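Local structure of thermophilic dibenzothiophene desulfurization enzyme C (Paenibacillus sp. A11-2, 5XDC) at residues Thr72-Ile77 with Thr248-Leu253; Thr56-Lys61 with Ser96-Val101; His272-His277 with Ala297-Phe302. The protein is a flavin-dependent dibenzothiophene monooxygenase that probably uses FMNH2 and oxygen to convert dibenzothiophene into its 5-oxide and 5,5-dioxide. All coordinates share one frame; numbering follows the deposited sequence.

Contact 1: residues Thr72-Ile77 with Thr248-Leu253; sequences TVYEAI and TPITQL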
# COMPACT_ATOMS: atom_id res chain seq x y z
N THR B 72 23.31 19.27 -12.99
CA THR B 72 22.71 19.79 -14.22
C THR B 72 22.34 18.66 -15.18
O THR B 72 21.26 18.68 -15.78
CB THR B 72 23.69 20.77 -14.88
OG1 THR B 72 23.90 21.87 -13.99
CG2 THR B 72 23.13 21.28 -16.19
N VAL B 73 23.25 17.71 -15.37
CA VAL B 73 22.98 16.56 -16.24
C VAL B 73 21.72 15.83 -15.77
O VAL B 73 20.82 15.55 -16.56
CB VAL B 73 24.19 15.62 -16.26
CG1 VAL B 73 23.86 14.34 -17.02
CG2 VAL B 73 25.41 16.32 -16.89
N TYR B 74 21.67 15.50 -14.48
CA TYR B 74 20.52 14.75 -13.96
C TYR B 74 19.22 15.52 -14.16
O TYR B 74 18.19 14.93 -14.52
CB TYR B 74 20.75 14.41 -12.49
CG TYR B 74 21.75 13.30 -12.24
CD1 TYR B 74 21.54 12.02 -12.75
CD2 TYR B 74 22.90 13.52 -11.48
CE1 TYR B 74 22.44 10.99 -12.52
CE2 TYR B 74 23.79 12.50 -11.22
CZ TYR B 74 23.57 11.23 -11.75
OH TYR B 74 24.46 10.23 -11.51
N GLU B 75 19.22 16.83 -13.89
CA GLU B 75 18.00 17.61 -14.07
C GLU B 75 17.58 17.62 -15.54
O GLU B 75 16.38 17.52 -15.85
CB GLU B 75 18.21 19.03 -13.54
CG GLU B 75 16.97 19.91 -13.63
CD GLU B 75 17.07 21.22 -12.84
OE1 GLU B 75 16.14 22.03 -12.96
OE2 GLU B 75 18.07 21.43 -12.11
N ALA B 76 18.55 17.72 -16.45
CA ALA B 76 18.25 17.71 -17.88
C ALA B 76 17.69 16.36 -18.31
O ALA B 76 16.78 16.30 -19.13
CB ALA B 76 19.50 18.06 -18.69
N ILE B 77 18.25 15.27 -17.77
CA ILE B 77 17.74 13.93 -18.08
C ILE B 77 16.27 13.83 -17.68
O ILE B 77 15.43 13.35 -18.45
CB ILE B 77 18.58 12.86 -17.36
CG1 ILE B 77 19.98 12.75 -17.98
CG2 ILE B 77 17.90 11.50 -17.42
CD1 ILE B 77 20.98 11.99 -17.14
N THR B 248 28.63 2.63 -11.40
CA THR B 248 27.33 2.04 -11.11
C THR B 248 26.41 3.00 -10.38
O THR B 248 25.28 3.20 -10.84
CB THR B 248 27.50 0.74 -10.33
OG1 THR B 248 28.64 0.04 -10.83
CG2 THR B 248 26.25 -0.14 -10.50
N PRO B 249 26.80 3.62 -9.25
CA PRO B 249 25.88 4.59 -8.64
C PRO B 249 25.52 5.73 -9.58
O PRO B 249 24.36 6.14 -9.61
CB PRO B 249 26.64 5.08 -7.39
CG PRO B 249 28.06 4.60 -7.57
CD PRO B 249 27.99 3.38 -8.41
N ILE B 250 26.48 6.23 -10.37
CA ILE B 250 26.16 7.28 -11.34
C ILE B 250 25.05 6.82 -12.27
O ILE B 250 24.09 7.55 -12.54
CB ILE B 250 27.42 7.67 -12.15
CG1 ILE B 250 28.37 8.46 -11.25
CG2 ILE B 250 27.04 8.47 -13.39
CD1 ILE B 250 29.74 8.67 -11.88
N THR B 251 25.20 5.61 -12.79
CA THR B 251 24.27 5.10 -13.80
C THR B 251 22.92 4.76 -13.18
O THR B 251 21.88 5.03 -13.77
CB THR B 251 24.90 3.89 -14.48
OG1 THR B 251 26.08 4.29 -15.19
CG2 THR B 251 23.93 3.24 -15.49
N GLN B 252 22.94 4.19 -11.98
CA GLN B 252 21.68 3.88 -11.30
C GLN B 252 20.93 5.15 -10.93
O GLN B 252 19.70 5.15 -10.91
CB GLN B 252 21.98 3.00 -10.09
CG GLN B 252 22.43 1.61 -10.47
CD GLN B 252 21.26 0.72 -10.87
OE1 GLN B 252 20.19 0.80 -10.28
NE2 GLN B 252 21.46 -0.12 -11.88
N LEU B 253 21.65 6.25 -10.69
CA LEU B 253 20.96 7.52 -10.46
C LEU B 253 20.46 8.16 -11.76
O LEU B 253 19.46 8.89 -11.74
CB LEU B 253 21.86 8.50 -9.70
CG LEU B 253 21.15 9.70 -9.08
CD1 LEU B 253 20.16 9.29 -8.03
CD2 LEU B 253 22.16 10.66 -8.47
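The Tyr74 ring carries the methyl CD2 of Leu253 on one face and has the carbonyl oxygen of Ile250 at its edge, in the ring plane. The ring reaches from helix 70-83 to the start of helix 247-276. It thus joins the N-terminal helical domain of the acyl-CoA dehydrogenase fold to the long helix 247-276. On the face, CD2 of Leu253 stands 3.9 Å from the centroid of the Tyr74 ring and 24° off its normal. This is a CH-pi contact, shifted toward the hydroxyl end, where CZ of Tyr74 is 3.6 Å from CD2 of Leu253. The two side chains cross at about a right angle. Leu253 is turned with CG anti to its backbone N (chi1 -165°), and that turn lays the branch over the ring. Further along, CE1 of Tyr74 comes within 3.5 Å of the backbone carbon C of Leu253, so the ring packs on main chain as well as on a methyl.

The ring is also stacked with His257 and meets the ring of Trp70. Ala317 of helix 293-324 touches Tyr74 too, and Val320 touches both Ile250 and Leu253. The three touching residues are buried, so the phenol needs a polar partner inside the protein. It finds one in a helix carbonyl: Tyr74 OH donates to Ile250 O at 2.9 Å. The hydroxyl sits in the carbonyl plane on a lone pair of that oxygen, with a C=O...OH angle of 112°.

Contact 2: residues Thr56-Lys61 with Ser96-Val101; sequences TLLISK and SNFAYV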
# COMPACT_ATOMS: atom_id res chain seq x y z
N THR B 56 27.90 17.45 -24.62
CA THR B 56 29.20 17.82 -24.10
C THR B 56 29.12 18.39 -22.68
O THR B 56 30.09 19.00 -22.22
CB THR B 56 29.88 18.84 -25.02
OG1 THR B 56 29.26 20.11 -24.90
CG2 THR B 56 29.81 18.40 -26.48
N LEU B 57 28.00 18.20 -21.98
CA LEU B 57 27.80 18.82 -20.67
C LEU B 57 28.96 18.58 -19.71
O LEU B 57 29.34 19.49 -18.96
CB LEU B 57 26.49 18.33 -20.02
CG LEU B 57 25.25 19.15 -20.38
CD1 LEU B 57 23.96 18.40 -20.05
CD2 LEU B 57 25.28 20.49 -19.64
N LEU B 58 29.51 17.37 -19.68
CA LEU B 58 30.51 17.01 -18.68
C LEU B 58 31.94 17.12 -19.19
O LEU B 58 32.87 16.90 -18.41
CB LEU B 58 30.26 15.59 -18.16
CG LEU B 58 28.99 15.38 -17.34
CD1 LEU B 58 28.79 13.90 -17.05
CD2 LEU B 58 29.03 16.18 -16.04
N ILE B 59 32.14 17.42 -20.47
CA ILE B 59 33.49 17.65 -20.98
C ILE B 59 33.93 19.03 -20.50
O ILE B 59 33.16 19.99 -20.57
CB ILE B 59 33.52 17.54 -22.52
CG1 ILE B 59 33.22 16.10 -22.96
CG2 ILE B 59 34.87 17.99 -23.10
CD1 ILE B 59 32.97 15.98 -24.46
N SER B 60 35.16 19.12 -20.00
CA SER B 60 35.67 20.39 -19.49
C SER B 60 35.67 21.46 -20.58
O SER B 60 35.77 21.18 -21.77
CB SER B 60 37.08 20.22 -18.97
OG SER B 60 37.96 19.98 -20.06
N LYS B 61 35.58 22.72 -20.14
CA LYS B 61 35.69 23.82 -21.09
C LYS B 61 37.03 23.81 -21.80
O LYS B 61 37.11 24.15 -22.99
CB LYS B 61 35.46 25.16 -20.38
CG LYS B 61 34.02 25.35 -19.92
CD LYS B 61 33.80 26.71 -19.27
CE LYS B 61 32.35 26.89 -18.87
NZ LYS B 61 32.10 28.26 -18.35
N SER B 96 25.98 7.82 -19.07
CA SER B 96 26.52 6.61 -18.47
C SER B 96 27.73 6.12 -19.25
O SER B 96 28.77 5.78 -18.67
CB SER B 96 25.46 5.51 -18.40
OG SER B 96 26.02 4.28 -18.00
N ASN B 97 27.62 6.10 -20.58
CA ASN B 97 28.74 5.68 -21.42
C ASN B 97 29.91 6.64 -21.26
O ASN B 97 31.06 6.20 -21.10
CB ASN B 97 28.30 5.63 -22.88
CG ASN B 97 27.17 4.62 -23.13
OD1 ASN B 97 27.06 3.62 -22.43
ND2 ASN B 97 26.35 4.88 -24.13
N PHE B 98 29.63 7.93 -21.26
CA PHE B 98 30.68 8.93 -21.06
C PHE B 98 31.36 8.75 -19.71
O PHE B 98 32.59 8.82 -19.62
CB PHE B 98 30.09 10.33 -21.17
CG PHE B 98 31.10 11.39 -20.91
CD1 PHE B 98 31.91 11.84 -21.93
CD2 PHE B 98 31.31 11.87 -19.63
CE1 PHE B 98 32.87 12.79 -21.70
CE2 PHE B 98 32.30 12.84 -19.40
CZ PHE B 98 33.06 13.29 -20.44
N ALA B 99 30.58 8.51 -18.66
CA ALA B 99 31.18 8.31 -17.34
C ALA B 99 32.15 7.14 -17.35
O ALA B 99 33.23 7.23 -16.76
CB ALA B 99 30.09 8.10 -16.30
N TYR B 100 31.78 6.03 -17.99
CA TYR B 100 32.69 4.90 -18.06
C TYR B 100 33.99 5.30 -18.74
O TYR B 100 35.08 4.99 -18.26
CB TYR B 100 32.03 3.72 -18.78
CG TYR B 100 32.80 2.45 -18.58
CD1 TYR B 100 33.94 2.15 -19.34
CD2 TYR B 100 32.44 1.55 -17.58
CE1 TYR B 100 34.65 1.00 -19.12
CE2 TYR B 100 33.14 0.39 -17.37
CZ TYR B 100 34.27 0.12 -18.13
OH TYR B 100 34.98 -1.02 -17.90
N VAL B 101 33.88 5.98 -19.87
CA VAL B 101 35.08 6.42 -20.58
C VAL B 101 35.93 7.32 -19.69
O VAL B 101 37.15 7.14 -19.59
CB VAL B 101 34.69 7.14 -21.89
CG1 VAL B 101 35.93 7.80 -22.52
CG2 VAL B 101 34.04 6.17 -22.87
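The amide N of Ile59 donates a hydrogen bond of 3.1 Å to Thr56 O and closes a type I beta turn, which presents Leu58 and Ile59 to the ring of Phe98. The turn lies in the loop between helices 43-52 and 70-83. Phe98 comes from helix 85-104. All of this belongs to the N-terminal domain of the acyl-CoA dehydrogenase family. Backbone hydrogen bonds pair Thr56 with Leu66, Leu57 with Glu68 and Ile59 with Gly67, and tie the turn to the later part of its own loop.

Phe98 has CG anti to its backbone N (chi1 177°), and this torsion carries the ring out from the helix to the turn. Two neighbouring residues meet its far end. CB of Leu58 touches CE2 of Phe98 at 3.6 Å, and its CD1 follows at 4.1 Å from CD2 of the same ring. Ile59 meets the ring on its other side, at the meta and para carbons: its CG1 is 3.6 Å from CE1 of Phe98, with CZ next nearest. Both aliphatic chains cross the ring obliquely.

Other helices complete the surroundings. Tyr114 of helix 107-119 meets the Phe98 ring with planes at about 35° and also touches Ile59, while Trp70 and Val73 of helix 70-83 pack on Leu58. Replacing Phe98 by alanine removes the ring, which is likely to open a gap between turn and helix and leave CB of Leu58 and CG1 of Ile59 without this partner. No hydrogen bond runs between the two segments. Their direct contact is carbon on carbon, so it should depend on close fit and on keeping water away from Phe98 and Ile59, not on polar pairing.

Contact 3: residues His272-His277 with Ala297-Phe302; sequences HYSRSH and AIYGEF. With SO4 (sulfate ion), chain L.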
# COMPACT_ATOMS: atom_id res chain seq x y z
N HIS B 272 -3.63 18.06 -16.80
CA HIS B 272 -4.15 18.75 -17.98
C HIS B 272 -5.44 18.11 -18.47
O HIS B 272 -6.41 18.82 -18.78
CB HIS B 272 -3.09 18.75 -19.08
CG HIS B 272 -3.54 19.40 -20.34
ND1 HIS B 272 -4.12 18.70 -21.38
CD2 HIS B 272 -3.52 20.70 -20.74
CE1 HIS B 272 -4.43 19.53 -22.36
NE2 HIS B 272 -4.07 20.75 -22.00
N TYR B 273 -5.48 16.78 -18.54
CA TYR B 273 -6.69 16.08 -18.95
C TYR B 273 -7.83 16.34 -17.98
O TYR B 273 -8.96 16.60 -18.39
CB TYR B 273 -6.43 14.58 -19.06
CG TYR B 273 -7.64 13.82 -19.53
CD1 TYR B 273 -8.60 13.39 -18.63
CD2 TYR B 273 -7.82 13.53 -20.88
CE1 TYR B 273 -9.72 12.70 -19.06
CE2 TYR B 273 -8.93 12.85 -21.32
CZ TYR B 273 -9.88 12.44 -20.41
OH TYR B 273 -10.97 11.75 -20.87
N SER B 274 -7.55 16.25 -16.68
CA SER B 274 -8.59 16.45 -15.68
C SER B 274 -9.20 17.84 -15.80
O SER B 274 -10.42 18.00 -15.72
CB SER B 274 -8.00 16.24 -14.28
OG SER B 274 -7.80 14.86 -14.00
N ARG B 275 -8.36 18.86 -15.99
CA ARG B 275 -8.87 20.22 -16.07
C ARG B 275 -9.75 20.43 -17.29
O ARG B 275 -10.70 21.22 -17.24
CB ARG B 275 -7.72 21.21 -16.07
CG ARG B 275 -7.09 21.40 -14.69
CD ARG B 275 -6.07 22.51 -14.66
NE ARG B 275 -4.95 22.25 -15.56
CZ ARG B 275 -3.77 21.75 -15.20
NH1 ARG B 275 -3.50 21.43 -13.94
NH2 ARG B 275 -2.84 21.57 -16.14
N SER B 276 -9.47 19.74 -18.39
CA SER B 276 -10.19 20.00 -19.64
C SER B 276 -11.26 18.96 -19.94
O SER B 276 -12.02 19.14 -20.89
CB SER B 276 -9.20 20.08 -20.81
OG SER B 276 -8.48 18.87 -20.96
N HIS B 277 -11.34 17.89 -19.14
CA HIS B 277 -12.42 16.92 -19.21
C HIS B 277 -12.89 16.64 -17.78
O HIS B 277 -12.69 15.56 -17.24
CB HIS B 277 -11.97 15.65 -19.91
CG HIS B 277 -11.26 15.89 -21.20
ND1 HIS B 277 -9.94 16.27 -21.26
CD2 HIS B 277 -11.69 15.84 -22.48
CE1 HIS B 277 -9.58 16.43 -22.53
NE2 HIS B 277 -10.63 16.18 -23.29
N ALA B 297 -7.41 13.94 -3.80
CA ALA B 297 -6.55 13.10 -2.96
C ALA B 297 -5.54 12.33 -3.79
O ALA B 297 -4.39 12.15 -3.37
CB ALA B 297 -7.41 12.15 -2.13
N ILE B 298 -5.93 11.87 -4.97
CA ILE B 298 -4.99 11.15 -5.83
C ILE B 298 -3.89 12.08 -6.28
O ILE B 298 -2.69 11.76 -6.16
CB ILE B 298 -5.72 10.52 -7.03
CG1 ILE B 298 -6.56 9.34 -6.56
CG2 ILE B 298 -4.72 10.07 -8.11
CD1 ILE B 298 -7.53 8.83 -7.60
N TYR B 299 -4.25 13.27 -6.78
CA TYR B 299 -3.22 14.22 -7.19
C TYR B 299 -2.33 14.62 -6.01
O TYR B 299 -1.11 14.73 -6.16
CB TYR B 299 -3.84 15.45 -7.84
CG TYR B 299 -4.24 15.18 -9.27
CD1 TYR B 299 -3.28 15.08 -10.27
CD2 TYR B 299 -5.57 15.02 -9.63
CE1 TYR B 299 -3.63 14.81 -11.57
CE2 TYR B 299 -5.92 14.74 -10.93
CZ TYR B 299 -4.94 14.65 -11.90
OH TYR B 299 -5.27 14.37 -13.20
N GLY B 300 -2.93 14.80 -4.84
CA GLY B 300 -2.14 15.24 -3.69
C GLY B 300 -1.17 14.18 -3.22
O GLY B 300 -0.00 14.47 -2.94
N GLU B 301 -1.63 12.93 -3.13
CA GLU B 301 -0.75 11.85 -2.68
C GLU B 301 0.46 11.73 -3.59
O GLU B 301 1.61 11.67 -3.11
CB GLU B 301 -1.51 10.53 -2.64
N PHE B 302 0.24 11.69 -4.90
CA PHE B 302 1.34 11.48 -5.82
C PHE B 302 2.20 12.72 -5.99
O PHE B 302 3.43 12.60 -6.07
CB PHE B 302 0.80 10.99 -7.16
CG PHE B 302 0.29 9.59 -7.12
CD1 PHE B 302 1.08 8.58 -6.62
CD2 PHE B 302 -0.99 9.28 -7.55
CE1 PHE B 302 0.62 7.29 -6.57
CE2 PHE B 302 -1.45 7.98 -7.50
CZ PHE B 302 -0.65 6.99 -7.00
S SO4 L . -4.30 23.73 -18.93
O1 SO4 L . -5.41 24.27 -18.15
O2 SO4 L . -3.09 24.52 -18.76
O3 SO4 L . -4.03 22.37 -18.48
O4 SO4 L . -4.68 23.74 -20.34
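The C-terminal helical domain brings helices 247-276 and 293-324 together here, at a subunit interface, through the hydroxyls of Ser274 and Tyr299. Ser274 OG and Tyr299 OH are 2.7 Å apart and share a hydrogen bond in which either could be the donor. The serine oxygen lies at the edge of the tyrosine ring, near its plane. Both residues are buried, and Leu403 of the second subunit packs on both.

Arg275 turns to another side. Its chain bends at chi3 (-62°), and its guanidinium group reaches a sulfate ion, probably from the crystallisation liquor. The bond from Arg275 NE to sulfate O1 is weak at 3.3 Å, and the approach to sulfate O3 is doubtful. Arg275 NH1 bonds instead to Leu403 O of the second subunit.

The last turn of the helix is tied off by side chains. Ser276 OG donates to His272 O at 3.0 Å. His277 ND1 donates to Tyr273 O at 3.1 Å, in the carbonyl plane. Tyr273 O also accepts His277 N, so two donors hold it. Helices packed side by side and covered by a second subunit are typical of the C-terminal domain of the acyl-CoA dehydrogenase fold.

How the contacts relate
Contacts 1 and 2 are neighbours, with centres 12 Å apart. Their segments alternate along the chain. Helices 70-83 and 85-104, which follow each other, serve one contact each. The two also touch: Thr251 OG1 and Ser96 OG are 2.8 Å apart, probably hydrogen-bonded, and Val73 packs on Leu57 and Leu58. Contact 3 comes later in the chain. Its centre is 28 Å from that of contact 1 and 38 Å from that of contact 2, and it lies across the chain's centre from contact 2. Helix 247-276 links contacts 1 and 3. It therefore runs from the packing against the N-terminal domain to the subunit interface of the tetramer.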